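Local coordinates for protein bicaudal C homolog 1 (Homo sapiens, PDB 6GY4) that probably binds RNA through its KH domains, the N-terminal one of which is the fragment described here, at residues Ser3-Arg8 / Glu69-Ala74; Asp31-Ile36 / Thr42-Pro47; Ile62-Lys67 / Glu76-Val81. All coordinates share one frame; numbering follows the deposited sequence.

Interaction 1 of 3, residues Ser3-Arg8 / Glu69-Ala74; sequences SEERFR and EDVKEA
In the type I KH fold the last helix packs on one face of a three-stranded antiparallel sheet, and here Val71 of helix 68-81 meets Ser3 and Glu5 of the edge strand 2-8. The backbones come nearest at Ser3 and Val71, whose CA atoms are 6.8 Å apart, and the whole contact hangs on the two methyl groups of that valine. CG1 lies anti to the backbone N (chi1 172°) and turns to Glu5, while CG2, anti to the carbonyl carbon, turns to Ser3. CG1 of Val71 is 3.8 Å from CB of Glu5 and 3.7 Å from its carboxylate oxygen OE1, so the methyl touches both the root and the end of that side chain. The other branch, CG2 of Val71, sits 3.9 Å from the carbonyl O of Ser3 and 4.2 Å from its CB. The glutamate chain runs extended beyond CG, crosses the valine obliquely and carries its carboxylate past the methyl; there OE2 makes a salt bridge with Lys75, one turn further along the same helix. Two strand residues on, Phe7 continues the same face of the sheet and touches Lys75 and Met79. The pieces meet by van der Waals contact alone, over a modest 156 Å². Val71 is buried whereas Ser3 and Glu5 are partly exposed: the methyls give an undirected, apolar contact at the margin of the core, and the salt bridge from Glu5 to Lys75 is the directional link between strand and helix. The carboxylate is on a partly exposed residue, where water would probably weaken the charge pair.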
ATOM      1  N   SER A   3     -11.826  -1.905  -8.660  1.00 48.59           N
ATOM      2  CA  SER A   3     -11.626  -2.813  -7.543  1.00 40.27           C
ATOM      3  C   SER A   3     -11.283  -2.035  -6.279  1.00 38.34           C
ATOM      4  O   SER A   3     -10.781  -0.910  -6.332  1.00 37.82           O
ATOM      5  CB  SER A   3     -10.519  -3.829  -7.857  1.00 40.85           C
ATOM      6  OG  SER A   3     -10.426  -4.812  -6.841  1.00 46.87           O
ATOM      7  N   GLU A   4     -11.571  -2.655  -5.137  1.00 37.85           N
ATOM      8  CA  GLU A   4     -11.249  -2.084  -3.831  1.00 36.63           C
ATOM      9  C   GLU A   4     -10.871  -3.244  -2.922  1.00 36.70           C
ATOM     10  O   GLU A   4     -11.737  -4.039  -2.542  1.00 37.92           O
ATOM     11  CB  GLU A   4     -12.428  -1.294  -3.267  1.00 37.07           C
ATOM     12  CG  GLU A   4     -12.317  -0.946  -1.791  1.00 45.40           C
ATOM     13  CD  GLU A   4     -13.354   0.070  -1.361  1.00 63.90           C
ATOM     14  OE1 GLU A   4     -13.524   1.082  -2.074  1.00 58.54           O
ATOM     15  OE2 GLU A   4     -14.004  -0.145  -0.314  1.00 70.32           O
ATOM     16  N   GLU A   5      -9.587  -3.352  -2.585  1.00 35.77           N
ATOM     17  CA  GLU A   5      -9.055  -4.519  -1.894  1.00 36.28           C
ATOM     18  C   GLU A   5      -8.503  -4.120  -0.534  1.00 43.02           C
ATOM     19  O   GLU A   5      -7.779  -3.126  -0.418  1.00 38.18           O
ATOM     20  CB  GLU A   5      -7.970  -5.194  -2.733  1.00 36.51           C
ATOM     21  CG  GLU A   5      -7.618  -6.592  -2.274  1.00 42.07           C
ATOM     22  CD  GLU A   5      -6.974  -7.409  -3.370  1.00 57.66           C
ATOM     23  OE1 GLU A   5      -6.992  -6.961  -4.537  1.00 52.96           O
ATOM     24  OE2 GLU A   5      -6.452  -8.502  -3.065  1.00 67.57           O
ATOM     25  N   ARG A   6      -8.841  -4.907   0.485  1.00 38.35           N
ATOM     26  CA  ARG A   6      -8.444  -4.666   1.867  1.00 36.98           C
ATOM     27  C   ARG A   6      -7.743  -5.913   2.390  1.00 38.23           C
ATOM     28  O   ARG A   6      -8.346  -6.992   2.436  1.00 43.32           O
ATOM     29  CB  ARG A   6      -9.666  -4.323   2.723  1.00 39.40           C
ATOM     30  CG  ARG A   6      -9.446  -4.369   4.222  1.00 51.14           C
ATOM     31  CD  ARG A   6     -10.700  -3.893   4.941  1.00 55.89           C
ATOM     32  NE  ARG A   6     -10.626  -4.095   6.385  1.00 64.84           N
ATOM     33  CZ  ARG A   6     -11.077  -5.176   7.012  1.00 74.75           C
ATOM     34  NH1 ARG A   6     -11.635  -6.162   6.323  1.00 66.67           N
ATOM     35  NH2 ARG A   6     -10.971  -5.273   8.330  1.00 69.08           N
ATOM     36  N   PHE A   7      -6.478  -5.770   2.781  1.00 37.23           N
ATOM     37  CA  PHE A   7      -5.671  -6.913   3.183  1.00 42.52           C
ATOM     38  C   PHE A   7      -4.792  -6.542   4.370  1.00 38.63           C
ATOM     39  O   PHE A   7      -4.469  -5.372   4.592  1.00 36.63           O
ATOM     40  CB  PHE A   7      -4.811  -7.424   2.018  1.00 37.95           C
ATOM     41  CG  PHE A   7      -3.987  -6.356   1.356  1.00 35.49           C
ATOM     42  CD1 PHE A   7      -2.706  -6.081   1.802  1.00 34.48           C
ATOM     43  CD2 PHE A   7      -4.492  -5.630   0.289  1.00 36.59           C
ATOM     44  CE1 PHE A   7      -1.944  -5.103   1.201  1.00 32.70           C
ATOM     45  CE2 PHE A   7      -3.733  -4.647  -0.317  1.00 33.07           C
ATOM     46  CZ  PHE A   7      -2.456  -4.386   0.138  1.00 32.86           C
ATOM     47  N   ARG A   8      -4.400  -7.564   5.128  1.00 43.62           N
ATOM     48  CA  ARG A   8      -3.627  -7.360   6.346  1.00 40.96           C
ATOM     49  C   ARG A   8      -2.144  -7.204   6.032  1.00 39.02           C
ATOM     50  O   ARG A   8      -1.618  -7.834   5.110  1.00 38.72           O
ATOM     51  CB  ARG A   8      -3.834  -8.529   7.310  1.00 44.77           C
ATOM     52  N   GLU A  69      -6.392  -4.341 -12.408  1.00 48.04           N
ATOM     53  CA  GLU A  69      -4.990  -4.643 -12.668  1.00 52.10           C
ATOM     54  C   GLU A  69      -4.071  -3.751 -11.843  1.00 54.68           C
ATOM     55  O   GLU A  69      -3.056  -4.218 -11.315  1.00 60.45           O
ATOM     56  CB  GLU A  69      -4.689  -4.500 -14.158  1.00 68.48           C
ATOM     57  CG  GLU A  69      -5.424  -5.508 -15.025  1.00 82.49           C
ATOM     58  CD  GLU A  69      -5.111  -6.940 -14.637  1.00 85.46           C
ATOM     59  OE1 GLU A  69      -3.935  -7.231 -14.330  1.00 86.65           O
ATOM     60  OE2 GLU A  69      -6.038  -7.778 -14.647  1.00 78.16           O
ATOM     61  N   ASP A  70      -4.411  -2.466 -11.716  1.00 55.20           N
ATOM     62  CA  ASP A  70      -3.569  -1.555 -10.949  1.00 46.29           C
ATOM     63  C   ASP A  70      -3.585  -1.903  -9.468  1.00 42.35           C
ATOM     64  O   ASP A  70      -2.547  -1.846  -8.798  1.00 46.79           O
ATOM     65  CB  ASP A  70      -4.026  -0.115 -11.166  1.00 51.41           C
ATOM     66  CG  ASP A  70      -3.878   0.333 -12.603  1.00 54.95           C
ATOM     67  OD1 ASP A  70      -3.126  -0.318 -13.353  1.00 71.93           O
ATOM     68  OD2 ASP A  70      -4.514   1.340 -12.981  1.00 62.77           O
ATOM     69  N   VAL A  71      -4.757  -2.258  -8.936  1.00 40.67           N
ATOM     70  CA  VAL A  71      -4.844  -2.680  -7.540  1.00 33.57           C
ATOM     71  C   VAL A  71      -4.013  -3.934  -7.314  1.00 47.24           C
ATOM     72  O   VAL A  71      -3.323  -4.064  -6.296  1.00 50.97           O
ATOM     73  CB  VAL A  71      -6.316  -2.891  -7.140  1.00 31.54           C
ATOM     74  CG1 VAL A  71      -6.407  -3.528  -5.760  1.00 24.21           C
ATOM     75  CG2 VAL A  71      -7.064  -1.571  -7.165  1.00 27.39           C
ATOM     76  N   LYS A  72      -4.051  -4.868  -8.268  1.00 51.28           N
ATOM     77  CA  LYS A  72      -3.261  -6.087  -8.141  1.00 37.78           C
ATOM     78  C   LYS A  72      -1.768  -5.780  -8.145  1.00 45.59           C
ATOM     79  O   LYS A  72      -0.988  -6.455  -7.461  1.00 40.76           O
ATOM     80  CB  LYS A  72      -3.616  -7.058  -9.267  1.00 41.87           C
ATOM     81  N   GLU A  73      -1.352  -4.765  -8.907  1.00 63.01           N
ATOM     82  CA  GLU A  73       0.066  -4.420  -8.976  1.00 50.65           C
ATOM     83  C   GLU A  73       0.505  -3.625  -7.754  1.00 45.39           C
ATOM     84  O   GLU A  73       1.652  -3.745  -7.310  1.00 58.52           O
ATOM     85  CB  GLU A  73       0.353  -3.633 -10.251  1.00 54.41           C
ATOM     86  CG  GLU A  73       0.174  -4.419 -11.533  1.00 72.91           C
ATOM     87  CD  GLU A  73       0.187  -3.528 -12.756  1.00 77.57           C
ATOM     88  OE1 GLU A  73       0.199  -2.293 -12.581  1.00 73.45           O
ATOM     89  OE2 GLU A  73       0.183  -4.059 -13.887  1.00 80.31           O
ATOM     90  N   ALA A  74      -0.382  -2.791  -7.211  1.00 45.80           N
ATOM     91  CA  ALA A  74      -0.047  -2.072  -5.989  1.00 41.34           C
ATOM     92  C   ALA A  74       0.042  -3.023  -4.804  1.00 46.17           C
ATOM     93  O   ALA A  74       0.905  -2.862  -3.935  1.00 47.50           O
ATOM     94  CB  ALA A  74      -1.075  -0.973  -5.727  1.00 43.33           C
TER

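Interaction 2 of 3, residues Asp31-Ile36 / Thr42-Pro47; sequences DFFQKI and TQIAWP
Phe33 of helix 32-40 packs against Ile44 in strand 43-45 and Trp46 just beyond it, and so joins a helix of the KH fold to the outer strand of its sheet. The two aromatic groups are neither parallel nor perpendicular: the phenylalanine ring and the six-membered ring of Trp46 have centroids 5.0 Å apart and planes inclined at 41°. CD2 of Phe33 does most of the touching, 3.6 Å from CZ3 of Trp46, and its neighbour CE2 lies over one indole face, toward the rim. Ile44 reaches in with CD1, which stands 4.0 Å from the carbonyl O of Phe33. At the far end Ile36 and Thr42 approach more loosely, and Thr40 links them, bonding both the carbonyl O of Ile36 and the hydroxyl of Thr42. Cutting the Phe33 ring back to an alanine would probably leave the indole of Trp46 without its aromatic partner and less firmly held.

Further out, Leu18 of helix 11-23 touches both aromatic side chains, and Ile78 of helix 68-81 backs Ile44. The ring of Phe33 is directed to the strand with CG anti to the carbonyl carbon (chi1 -66°), and its backbone is anchored by the helix N-cap. There Phe33 N donates to Asp31 OD1 over 2.9 Å, nearly straight at 163°, reaching the oxygen from above the carboxylate plane.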
ATOM      1  N   ASP A  31       7.775   9.506  -1.318  1.00 90.61           N
ATOM      2  CA  ASP A  31       7.194   8.559  -0.380  1.00 69.65           C
ATOM      3  C   ASP A  31       7.017   7.218  -1.074  1.00 64.56           C
ATOM      4  O   ASP A  31       6.674   7.166  -2.258  1.00 65.27           O
ATOM      5  CB  ASP A  31       5.842   9.050   0.156  1.00 70.75           C
ATOM      6  CG  ASP A  31       5.317   8.201   1.305  1.00 70.78           C
ATOM      7  OD1 ASP A  31       5.672   7.005   1.399  1.00 67.67           O
ATOM      8  OD2 ASP A  31       4.540   8.731   2.124  1.00 80.35           O
ATOM      9  N   PHE A  32       7.239   6.140  -0.320  1.00 60.52           N
ATOM     10  CA  PHE A  32       7.075   4.801  -0.875  1.00 59.94           C
ATOM     11  C   PHE A  32       5.645   4.566  -1.341  1.00 74.18           C
ATOM     12  O   PHE A  32       5.420   3.932  -2.379  1.00 77.56           O
ATOM     13  CB  PHE A  32       7.483   3.751   0.159  1.00 54.31           C
ATOM     14  CG  PHE A  32       7.224   2.339  -0.279  1.00 49.16           C
ATOM     15  CD1 PHE A  32       8.035   1.736  -1.225  1.00 64.11           C
ATOM     16  CD2 PHE A  32       6.167   1.617   0.251  1.00 47.27           C
ATOM     17  CE1 PHE A  32       7.799   0.439  -1.636  1.00 56.89           C
ATOM     18  CE2 PHE A  32       5.925   0.318  -0.155  1.00 44.28           C
ATOM     19  CZ  PHE A  32       6.743  -0.272  -1.100  1.00 48.37           C
ATOM     20  N   PHE A  33       4.665   5.080  -0.595  1.00 63.02           N
ATOM     21  CA  PHE A  33       3.262   4.863  -0.932  1.00 51.11           C
ATOM     22  C   PHE A  33       2.807   5.783  -2.060  1.00 59.12           C
ATOM     23  O   PHE A  33       2.133   5.339  -2.997  1.00 63.37           O
ATOM     24  CB  PHE A  33       2.392   5.068   0.310  1.00 47.78           C
ATOM     25  CG  PHE A  33       2.612   4.043   1.388  1.00 47.15           C
ATOM     26  CD1 PHE A  33       2.846   2.715   1.067  1.00 50.47           C
ATOM     27  CD2 PHE A  33       2.587   4.408   2.724  1.00 57.41           C
ATOM     28  CE1 PHE A  33       3.045   1.769   2.059  1.00 63.44           C
ATOM     29  CE2 PHE A  33       2.787   3.470   3.720  1.00 57.36           C
ATOM     30  CZ  PHE A  33       3.017   2.149   3.389  1.00 64.43           C
ATOM     31  N   GLN A  34       3.154   7.071  -1.984  1.00 48.72           N
ATOM     32  CA  GLN A  34       2.791   7.985  -3.062  1.00 56.45           C
ATOM     33  C   GLN A  34       3.494   7.612  -4.360  1.00 56.08           C
ATOM     34  O   GLN A  34       2.992   7.921  -5.447  1.00 54.05           O
ATOM     35  CB  GLN A  34       3.118   9.428  -2.672  1.00 63.51           C
ATOM     36  CG  GLN A  34       2.657   9.822  -1.276  1.00 67.70           C
ATOM     37  CD  GLN A  34       2.845  11.301  -0.994  1.00 89.10           C
ATOM     38  OE1 GLN A  34       2.283  12.151  -1.683  1.00 95.74           O
ATOM     39  NE2 GLN A  34       3.646  11.616   0.021  1.00 88.30           N
ATOM     40  N   LYS A  35       4.650   6.952  -4.274  1.00 55.27           N
ATOM     41  CA  LYS A  35       5.288   6.454  -5.484  1.00 58.18           C
ATOM     42  C   LYS A  35       4.463   5.338  -6.108  1.00 49.93           C
ATOM     43  O   LYS A  35       4.278   5.302  -7.328  1.00 54.02           O
ATOM     44  CB  LYS A  35       6.707   5.975  -5.179  1.00 51.85           C
ATOM     45  N   ILE A  36       3.953   4.422  -5.282  1.00 51.94           N
ATOM     46  CA  ILE A  36       3.084   3.363  -5.786  1.00 49.59           C
ATOM     47  C   ILE A  36       1.773   3.947  -6.291  1.00 47.94           C
ATOM     48  O   ILE A  36       1.257   3.534  -7.337  1.00 49.12           O
ATOM     49  CB  ILE A  36       2.849   2.305  -4.694  1.00 45.22           C
ATOM     50  CG1 ILE A  36       4.180   1.717  -4.228  1.00 44.89           C
ATOM     51  CG2 ILE A  36       1.922   1.203  -5.198  1.00 45.47           C
ATOM     52  CD1 ILE A  36       4.055   0.776  -3.063  1.00 43.72           C
ATOM     53  N   THR A  42      -3.516   4.419  -8.073  1.00 44.91           N
ATOM     54  CA  THR A  42      -4.346   3.796  -7.053  1.00 44.95           C
ATOM     55  C   THR A  42      -4.420   4.706  -5.836  1.00 42.33           C
ATOM     56  O   THR A  42      -3.674   5.681  -5.711  1.00 56.42           O
ATOM     57  CB  THR A  42      -3.804   2.416  -6.655  1.00 40.46           C
ATOM     58  OG1 THR A  42      -2.445   2.544  -6.220  1.00 46.86           O
ATOM     59  CG2 THR A  42      -3.854   1.464  -7.837  1.00 34.78           C
ATOM     60  N   GLN A  43      -5.339   4.375  -4.929  1.00 44.91           N
ATOM     61  CA  GLN A  43      -5.557   5.127  -3.701  1.00 49.55           C
ATOM     62  C   GLN A  43      -5.363   4.193  -2.516  1.00 50.60           C
ATOM     63  O   GLN A  43      -6.015   3.148  -2.436  1.00 48.50           O
ATOM     64  CB  GLN A  43      -6.961   5.741  -3.673  1.00 51.16           C
ATOM     65  CG  GLN A  43      -7.303   6.565  -4.903  1.00 64.30           C
ATOM     66  CD  GLN A  43      -7.713   7.985  -4.560  1.00 76.06           C
ATOM     67  OE1 GLN A  43      -7.872   8.331  -3.389  1.00 77.90           O
ATOM     68  NE2 GLN A  43      -7.881   8.815  -5.581  1.00 64.33           N
ATOM     69  N   ILE A  44      -4.468   4.561  -1.604  1.00 52.20           N
ATOM     70  CA  ILE A  44      -4.119   3.712  -0.472  1.00 54.22           C
ATOM     71  C   ILE A  44      -4.640   4.349   0.810  1.00 57.90           C
ATOM     72  O   ILE A  44      -4.640   5.575   0.967  1.00 65.38           O
ATOM     73  CB  ILE A  44      -2.597   3.470  -0.391  1.00 56.40           C
ATOM     74  CG1 ILE A  44      -2.079   2.901  -1.713  1.00 54.72           C
ATOM     75  CG2 ILE A  44      -2.264   2.510   0.738  1.00 58.37           C
ATOM     76  CD1 ILE A  44      -0.579   2.748  -1.755  1.00 67.82           C
ATOM     77  N   ALA A  45      -5.092   3.501   1.732  1.00 58.32           N
ATOM     78  CA  ALA A  45      -5.628   3.955   3.007  1.00 63.93           C
ATOM     79  C   ALA A  45      -5.243   2.954   4.085  1.00 63.72           C
ATOM     80  O   ALA A  45      -5.281   1.745   3.850  1.00 61.04           O
ATOM     81  CB  ALA A  45      -7.151   4.113   2.939  1.00 63.33           C
ATOM     82  N   TRP A  46      -4.876   3.459   5.259  1.00 68.51           N
ATOM     83  CA  TRP A  46      -4.427   2.626   6.367  1.00 70.94           C
ATOM     84  C   TRP A  46      -5.009   3.166   7.668  1.00 75.04           C
ATOM     85  O   TRP A  46      -5.207   4.381   7.797  1.00 77.52           O
ATOM     86  CB  TRP A  46      -2.887   2.561   6.427  1.00 73.36           C
ATOM     87  CG  TRP A  46      -2.169   3.874   6.523  1.00 79.24           C
ATOM     88  CD1 TRP A  46      -1.921   4.591   7.657  1.00 92.00           C
ATOM     89  CD2 TRP A  46      -1.560   4.600   5.447  1.00 76.50           C
ATOM     90  NE1 TRP A  46      -1.216   5.730   7.352  1.00 89.27           N
ATOM     91  CE2 TRP A  46      -0.981   5.759   6.002  1.00 86.69           C
ATOM     92  CE3 TRP A  46      -1.458   4.389   4.069  1.00 72.18           C
ATOM     93  CZ2 TRP A  46      -0.310   6.704   5.226  1.00 88.48           C
ATOM     94  CZ3 TRP A  46      -0.793   5.328   3.300  1.00 72.96           C
ATOM     95  CH2 TRP A  46      -0.227   6.471   3.880  1.00 87.39           C
ATOM     96  N   PRO A  47      -5.280   2.285   8.666  1.00 88.20           N
ATOM     97  CA  PRO A  47      -6.120   2.493   9.857  1.00 97.98           C
ATOM     98  C   PRO A  47      -6.635   3.911  10.099  1.00108.54           C
ATOM     99  O   PRO A  47      -7.515   4.089  10.945  1.00107.87           O
ATOM    100  CB  PRO A  47      -5.183   2.073  11.001  1.00103.25           C
ATOM    101  CG  PRO A  47      -4.136   1.159  10.343  1.00102.05           C
ATOM    102  CD  PRO A  47      -4.465   1.080   8.873  1.00 87.93           C
TER

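Interaction 3 of 3, residues Ile62-Lys67 / Glu76-Val81; sequences IKVSGK and EMIMSV
Ile62 on the central strand 61-65 and Ile78 on helix 68-81 meet tip to tip in the hydrophobic core between sheet and helix of this KH domain. The tight part is the end of the Ile62 side chain: CD1 of Ile62 lies 3.6 Å from CD1 of Ile78, and the same methyl is 3.8 Å from CG2 of Ile78, so it is set against both branches of the helix residue. To reach there, Ile62 holds CG1 between its backbone N and carbonyl carbon (chi1 76°), with the next torsion away from a staggered value, which may reflect slight strain. Val64, two residues along the strand, adds a looser touch, its CG2 standing 4.3 Å from CD1 of Ile78. All three side chains are buried, yet the contact buries a small 97 Å², with the CA atoms of Ile62 and Ile78 9.5 Å apart and bridged by their side chains.

The other side of the helix is quite different. Glu76 and Ser80 are exposed and take no part in the contact with the strand, so the apolar pairing gives way to polar residues at the solvent side.

Around the tight point, Phe7 of strand 2-8 touches Ile62 and Val64, Ile44 of strand 43-45 touches Ile62, and Ile36 of helix 32-40 reaches Ile78, so that the isoleucine pair lies where all three strands and two helices converge.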
ATOM      1  N   ILE A  62      -4.619  -2.418   5.151  1.00 39.74           N
ATOM      2  CA  ILE A  62      -4.590  -1.256   4.277  1.00 38.29           C
ATOM      3  C   ILE A  62      -5.560  -1.521   3.135  1.00 38.72           C
ATOM      4  O   ILE A  62      -5.966  -2.658   2.885  1.00 49.03           O
ATOM      5  CB  ILE A  62      -3.185  -0.920   3.736  1.00 41.41           C
ATOM      6  CG1 ILE A  62      -2.783  -1.879   2.616  1.00 40.59           C
ATOM      7  CG2 ILE A  62      -2.160  -0.902   4.861  1.00 36.16           C
ATOM      8  CD1 ILE A  62      -2.001  -1.199   1.512  1.00 61.31           C
ATOM      9  N   LYS A  63      -5.931  -0.451   2.438  1.00 41.38           N
ATOM     10  CA  LYS A  63      -7.013  -0.500   1.463  1.00 39.56           C
ATOM     11  C   LYS A  63      -6.568   0.188   0.182  1.00 44.05           C
ATOM     12  O   LYS A  63      -6.197   1.366   0.204  1.00 54.89           O
ATOM     13  CB  LYS A  63      -8.270   0.159   2.035  1.00 44.03           C
ATOM     14  CG  LYS A  63      -9.394   0.384   1.051  1.00 51.67           C
ATOM     15  CD  LYS A  63     -10.691   0.629   1.803  1.00 63.87           C
ATOM     16  CE  LYS A  63     -11.584   1.618   1.080  1.00 77.29           C
ATOM     17  NZ  LYS A  63     -11.075   3.011   1.198  1.00 82.49           N
ATOM     18  N   VAL A  64      -6.608  -0.544  -0.930  1.00 47.34           N
ATOM     19  CA  VAL A  64      -6.163  -0.048  -2.228  1.00 38.78           C
ATOM     20  C   VAL A  64      -7.352  -0.041  -3.179  1.00 40.63           C
ATOM     21  O   VAL A  64      -8.122  -1.008  -3.226  1.00 41.43           O
ATOM     22  CB  VAL A  64      -5.015  -0.899  -2.801  1.00 39.01           C
ATOM     23  CG1 VAL A  64      -4.279  -0.127  -3.883  1.00 40.01           C
ATOM     24  CG2 VAL A  64      -4.062  -1.324  -1.695  1.00 36.51           C
ATOM     25  N   SER A  65      -7.491   1.043  -3.941  1.00 43.47           N
ATOM     26  CA  SER A  65      -8.617   1.235  -4.841  1.00 44.01           C
ATOM     27  C   SER A  65      -8.114   1.650  -6.216  1.00 45.16           C
ATOM     28  O   SER A  65      -7.097   2.340  -6.338  1.00 46.21           O
ATOM     29  CB  SER A  65      -9.583   2.301  -4.304  1.00 48.70           C
ATOM     30  OG  SER A  65      -9.865   2.085  -2.931  1.00 68.34           O
ATOM     31  N   GLY A  66      -8.834   1.229  -7.246  1.00 50.71           N
ATOM     32  CA  GLY A  66      -8.495   1.575  -8.611  1.00 49.08           C
ATOM     33  C   GLY A  66      -8.886   0.453  -9.553  1.00 50.96           C
ATOM     34  O   GLY A  66      -9.755  -0.356  -9.244  1.00 50.25           O
ATOM     35  N   LYS A  67      -8.226   0.425 -10.708  1.00 51.84           N
ATOM     36  CA  LYS A  67      -8.473  -0.633 -11.677  1.00 53.40           C
ATOM     37  C   LYS A  67      -8.024  -1.980 -11.119  1.00 59.02           C
ATOM     38  O   LYS A  67      -7.065  -2.067 -10.346  1.00 62.86           O
ATOM     39  CB  LYS A  67      -7.750  -0.338 -12.993  1.00 56.09           C
ATOM     40  CG  LYS A  67      -8.020  -1.350 -14.101  1.00 58.45           C
ATOM     41  N   GLU A  76       0.896  -6.250  -4.841  1.00 37.69           N
ATOM     42  CA  GLU A  76       2.087  -7.092  -4.896  1.00 43.09           C
ATOM     43  C   GLU A  76       3.316  -6.341  -4.396  1.00 43.77           C
ATOM     44  O   GLU A  76       4.210  -6.938  -3.786  1.00 56.00           O
ATOM     45  CB  GLU A  76       2.311  -7.612  -6.319  1.00 46.31           C
ATOM     46  CG  GLU A  76       2.895  -6.593  -7.292  1.00 65.03           C
ATOM     47  CD  GLU A  76       3.396  -7.224  -8.576  1.00 74.86           C
ATOM     48  OE1 GLU A  76       3.304  -8.461  -8.705  1.00 80.83           O
ATOM     49  OE2 GLU A  76       3.883  -6.481  -9.456  1.00 69.83           O
ATOM     50  N   MET A  77       3.367  -5.026  -4.631  1.00 52.13           N
ATOM     51  CA  MET A  77       4.512  -4.232  -4.193  1.00 50.37           C
ATOM     52  C   MET A  77       4.460  -3.981  -2.691  1.00 47.08           C
ATOM     53  O   MET A  77       5.459  -4.159  -1.986  1.00 58.97           O
ATOM     54  CB  MET A  77       4.554  -2.904  -4.955  1.00 50.71           C
ATOM     55  CG  MET A  77       4.678  -3.025  -6.473  1.00 60.22           C
ATOM     56  SD  MET A  77       4.477  -1.428  -7.296  1.00 69.04           S
ATOM     57  CE  MET A  77       4.331  -1.924  -9.015  1.00 74.28           C
ATOM     58  N   ILE A  78       3.297  -3.559  -2.189  1.00 45.53           N
ATOM     59  CA  ILE A  78       3.144  -3.279  -0.764  1.00 45.58           C
ATOM     60  C   ILE A  78       3.399  -4.533   0.060  1.00 49.72           C
ATOM     61  O   ILE A  78       4.098  -4.492   1.080  1.00 61.84           O
ATOM     62  CB  ILE A  78       1.745  -2.693  -0.491  1.00 45.01           C
ATOM     63  CG1 ILE A  78       1.582  -1.354  -1.215  1.00 45.83           C
ATOM     64  CG2 ILE A  78       1.506  -2.537   1.005  1.00 39.89           C
ATOM     65  CD1 ILE A  78       0.151  -0.878  -1.321  1.00 41.82           C
ATOM     66  N   MET A  79       2.853  -5.671  -0.377  1.00 45.92           N
ATOM     67  CA  MET A  79       2.985  -6.897   0.403  1.00 48.56           C
ATOM     68  C   MET A  79       4.418  -7.411   0.434  1.00 53.78           C
ATOM     69  O   MET A  79       4.809  -8.071   1.401  1.00 53.46           O
ATOM     70  CB  MET A  79       2.046  -7.971  -0.140  1.00 52.24           C
ATOM     71  CG  MET A  79       0.594  -7.747   0.227  1.00 60.40           C
ATOM     72  SD  MET A  79       0.373  -7.632   2.013  1.00 63.65           S
ATOM     73  CE  MET A  79       0.859  -9.279   2.520  1.00 64.87           C
ATOM     74  N   SER A  80       5.212  -7.136  -0.603  1.00 48.02           N
ATOM     75  CA  SER A  80       6.603  -7.578  -0.580  1.00 49.11           C
ATOM     76  C   SER A  80       7.372  -6.889   0.539  1.00 51.28           C
ATOM     77  O   SER A  80       8.245  -7.495   1.169  1.00 52.93           O
ATOM     78  CB  SER A  80       7.262  -7.320  -1.936  1.00 51.18           C
ATOM     79  OG  SER A  80       7.192  -5.950  -2.288  1.00 56.78           O
ATOM     80  N   VAL A  81       7.048  -5.625   0.807  1.00 58.27           N
ATOM     81  CA  VAL A  81       7.684  -4.890   1.895  1.00 45.84           C
ATOM     82  C   VAL A  81       7.018  -5.207   3.227  1.00 41.40           C
ATOM     83  O   VAL A  81       7.691  -5.552   4.204  1.00 51.10           O
ATOM     84  CB  VAL A  81       7.658  -3.381   1.598  1.00 41.51           C
ATOM     85  CG1 VAL A  81       8.104  -2.592   2.818  1.00 39.77           C
ATOM     86  CG2 VAL A  81       8.540  -3.059   0.397  1.00 43.68           C
TER

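Overall arrangement
The three contacts share one antiparallel sheet, ordered 2-8, 61-65, 43-45, and each ties a different strand of it to a helix. Interactions 1 and 3 both use helix 68-81, their centres about 5 Å apart, and their segments alternate along the chain. Interaction 2 employs helix 32-40; its centre is about 8 Å from that of interaction 3 and 11 Å from that of interaction 1, and both its segments fall between the two of interaction 1. Strand 61-65 bonds to both neighbours, while Ala74 touches Ile36 and Thr42. Chain ends and middle are thus gathered into one compact KH domain whose contacts adjoin.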